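Local coordinates for protein putative mRNA interferase YoeB (Agrobacterium tumefaciens, PDB 6N90) that probably cleaves mRNA as the YoeB-family toxin of a bacterial type II toxin-antitoxin system, at residues A[65-69]-A[78-82]. Residues are numbered along the deposited sequence.
Sequences RFVYR and RLEVI
Residues 65-69 and 78-82 are extended strands running antiparallel, their axes 4.6 Å apart at closest, with 139° between their N-to-C directions. Register follows from Tyr-68 opposite Val-81 (non-hydrogen-bonded pair, CA-CA 4.5 Å) and Arg-69 opposite Glu-80 (hydrogen-bonded pair, CA-CA 5.2 Å). Arg-69 N donates to Glu-80 O (3.0 Å) and Glu-80 N to Arg-69 O (2.8 Å); Ile-82 N reaches Val-67 O (2.8 Å). Val-67 bonds to the backbone of Gln-83, and Ile-82 has phi/psi -96/-38, consistent with a classic beta bulge at Ile-82 and Gln-83. These strands form the C-terminal hairpin at the centre of the toxin's mixed sheet, flanked by strands 2-5 and 56-59. On the face packed against helix 21-36, Phe-66 (chi1 t) sets CE1 3.9 Å from Val-81 CG2, while Tyr-68 CB lies 3.9 Å from Leu-79 CD2. On the other face, Arg-69 (t, t, p) curls so that its NH2 and NE both donate to Glu-80 OE2, at 3.0 and 3.2 Å, a salt bridge; Val-67 CG1 meets Ile-82 CB at 4.2 Å.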
ATOM      1  N   ARG A  65      12.859  -3.421  11.015  1.00 19.12           N
ATOM      2  CA  ARG A  65      13.437  -3.137   9.709  1.00 20.49           C
ATOM      3  C   ARG A  65      12.390  -3.121   8.599  1.00 20.06           C
ATOM      4  O   ARG A  65      11.345  -3.802   8.661  1.00 19.55           O
ATOM      5  CB  ARG A  65      14.535  -4.160   9.377  1.00 24.78           C
ATOM      6  CG  ARG A  65      15.631  -4.259  10.438  1.00 26.67           C
ATOM      7  CD  ARG A  65      16.175  -2.884  10.845  1.00 31.33           C
ATOM      8  NE  ARG A  65      17.072  -2.966  11.999  1.00 35.68           N
ATOM      9  CZ  ARG A  65      18.397  -2.950  11.902  1.00 40.79           C
ATOM     10  NH1 ARG A  65      18.965  -2.824  10.711  1.00 45.74           N
ATOM     11  NH2 ARG A  65      19.151  -3.030  12.993  1.00 41.06           N
ATOM     12  N   PHE A  66      12.679  -2.297   7.599  1.00 19.12           N
ATOM     13  CA  PHE A  66      11.836  -2.105   6.425  1.00 18.62           C
ATOM     14  C   PHE A  66      12.569  -2.805   5.297  1.00 18.51           C
ATOM     15  O   PHE A  66      13.626  -2.343   4.873  1.00 18.78           O
ATOM     16  CB  PHE A  66      11.629  -0.585   6.172  1.00 18.13           C
ATOM     17  CG  PHE A  66      10.903  -0.231   4.880  1.00 18.62           C
ATOM     18  CD1 PHE A  66       9.525  -0.246   4.810  1.00 19.56           C
ATOM     19  CD2 PHE A  66      11.618   0.184   3.758  1.00 20.40           C
ATOM     20  CE1 PHE A  66       8.860   0.111   3.647  1.00 19.56           C
ATOM     21  CE2 PHE A  66      10.959   0.521   2.571  1.00 19.77           C
ATOM     22  CZ  PHE A  66       9.575   0.485   2.523  1.00 18.14           C
ATOM     23  N   VAL A  67      12.025  -3.935   4.850  1.00 17.39           N
ATOM     24  CA  VAL A  67      12.646  -4.709   3.780  1.00 17.40           C
ATOM     25  C   VAL A  67      11.807  -4.558   2.506  1.00 16.09           C
ATOM     26  O   VAL A  67      10.575  -4.666   2.525  1.00 16.92           O
ATOM     27  CB  VAL A  67      12.801  -6.195   4.181  1.00 19.92           C
ATOM     28  CG1 VAL A  67      13.516  -6.991   3.054  1.00 22.41           C
ATOM     29  CG2 VAL A  67      13.580  -6.310   5.491  1.00 19.78           C
ATOM     30  N   TYR A  68      12.488  -4.305   1.393  1.00 18.31           N
ATOM     31  CA  TYR A  68      11.801  -3.956   0.158  1.00 18.15           C
ATOM     32  C   TYR A  68      12.628  -4.331  -1.049  1.00 19.24           C
ATOM     33  O   TYR A  68      13.807  -4.684  -0.935  1.00 19.91           O
ATOM     34  CB  TYR A  68      11.516  -2.440   0.124  1.00 17.67           C
ATOM     35  CG  TYR A  68      12.806  -1.640   0.105  1.00 17.89           C
ATOM     36  CD1 TYR A  68      13.528  -1.411   1.279  1.00 18.66           C
ATOM     37  CD2 TYR A  68      13.303  -1.121  -1.087  1.00 19.74           C
ATOM     38  CE1 TYR A  68      14.717  -0.694   1.262  1.00 20.05           C
ATOM     39  CE2 TYR A  68      14.472  -0.394  -1.111  1.00 18.11           C
ATOM     40  CZ  TYR A  68      15.182  -0.195   0.061  1.00 19.66           C
ATOM     41  OH  TYR A  68      16.363   0.520   0.018  1.00 21.31           O
ATOM     42  N   ARG A  69      11.999  -4.227  -2.208  1.00 20.86           N
ATOM     43  CA  ARG A  69      12.708  -4.363  -3.468  1.00 23.44           C
ATOM     44  C   ARG A  69      12.048  -3.465  -4.491  1.00 24.19           C
ATOM     45  O   ARG A  69      10.837  -3.465  -4.621  1.00 18.58           O
ATOM     46  CB  ARG A  69      12.693  -5.827  -3.938  1.00 27.94           C
ATOM     47  CG  ARG A  69      13.346  -6.079  -5.282  1.00 36.53           C
ATOM     48  CD  ARG A  69      13.328  -7.572  -5.631  1.00 35.95           C
ATOM     49  NE  ARG A  69      11.972  -8.128  -5.689  1.00 41.69           N
ATOM     50  CZ  ARG A  69      11.700  -9.412  -5.918  1.00 40.62           C
ATOM     51  NH1 ARG A  69      12.690 -10.268  -6.105  1.00 38.02           N
ATOM     52  NH2 ARG A  69      10.448  -9.847  -5.965  1.00 42.48           N
ATOM     53  N   ARG A  78       7.945  -0.632  -9.607  1.00 20.76           N
ATOM     54  CA  ARG A  78       7.189  -0.897  -8.368  1.00 20.79           C
ATOM     55  C   ARG A  78       8.121  -1.071  -7.173  1.00 22.25           C
ATOM     56  O   ARG A  78       9.259  -1.530  -7.312  1.00 21.37           O
ATOM     57  CB  ARG A  78       6.291  -2.135  -8.533  1.00 22.92           C
ATOM     58  CG  ARG A  78       7.083  -3.437  -8.745  1.00 25.19           C
ATOM     59  CD  ARG A  78       6.173  -4.617  -9.092  1.00 30.69           C
ATOM     60  NE  ARG A  78       6.924  -5.872  -9.141  1.00 32.58           N
ATOM     61  CZ  ARG A  78       7.558  -6.331 -10.218  1.00 30.85           C
ATOM     62  NH1 ARG A  78       7.544  -5.647 -11.354  1.00 30.77           N
ATOM     63  NH2 ARG A  78       8.215  -7.480 -10.152  1.00 28.62           N
ATOM     64  N   LEU A  79       7.664  -0.640  -5.997  1.00 17.39           N
ATOM     65  CA  LEU A  79       8.377  -0.920  -4.767  1.00 18.36           C
ATOM     66  C   LEU A  79       7.561  -1.961  -4.041  1.00 18.34           C
ATOM     67  O   LEU A  79       6.388  -1.737  -3.774  1.00 16.86           O
ATOM     68  CB  LEU A  79       8.531   0.331  -3.891  1.00 18.58           C
ATOM     69  CG  LEU A  79       9.442   0.136  -2.673  1.00 24.23           C
ATOM     70  CD1 LEU A  79      10.143   1.431  -2.325  1.00 29.56           C
ATOM     71  CD2 LEU A  79       8.641  -0.335  -1.484  1.00 24.83           C
ATOM     72  N   GLU A  80       8.187  -3.093  -3.734  1.00 16.53           N
ATOM     73  CA  GLU A  80       7.508  -4.181  -3.031  1.00 20.15           C
ATOM     74  C   GLU A  80       7.967  -4.157  -1.594  1.00 18.30           C
ATOM     75  O   GLU A  80       9.163  -4.299  -1.337  1.00 17.36           O
ATOM     76  CB  GLU A  80       7.855  -5.548  -3.629  1.00 24.40           C
ATOM     77  CG  GLU A  80       7.140  -5.964  -4.891  1.00 29.39           C
ATOM     78  CD  GLU A  80       7.686  -7.289  -5.406  1.00 36.96           C
ATOM     79  OE1 GLU A  80       6.940  -8.293  -5.380  1.00 39.13           O
ATOM     80  OE2 GLU A  80       8.862  -7.320  -5.830  1.00 45.13           O
ATOM     81  N   VAL A  81       7.036  -3.999  -0.654  1.00 18.48           N
ATOM     82  CA  VAL A  81       7.382  -4.083   0.760  1.00 19.09           C
ATOM     83  C   VAL A  81       7.181  -5.508   1.263  1.00 19.58           C
ATOM     84  O   VAL A  81       6.072  -6.041   1.206  1.00 19.77           O
ATOM     85  CB  VAL A  81       6.533  -3.132   1.612  1.00 19.00           C
ATOM     86  CG1 VAL A  81       6.945  -3.228   3.115  1.00 18.22           C
ATOM     87  CG2 VAL A  81       6.630  -1.722   1.063  1.00 20.43           C
ATOM     88  N   ILE A  82       8.257  -6.097   1.769  1.00 22.30           N
ATOM     89  CA  ILE A  82       8.280  -7.474   2.230  1.00 24.66           C
ATOM     90  C   ILE A  82       8.051  -7.546   3.733  1.00 22.59           C
ATOM     91  O   ILE A  82       7.375  -8.454   4.222  1.00 19.99           O
ATOM     92  CB  ILE A  82       9.628  -8.146   1.864  1.00 29.38           C
ATOM     93  CG1 ILE A  82       9.921  -7.927   0.382  1.00 33.56           C
ATOM     94  CG2 ILE A  82       9.611  -9.627   2.191  1.00 35.82           C
ATOM     95  CD1 ILE A  82       8.807  -8.376  -0.528  1.00 33.09           C
TER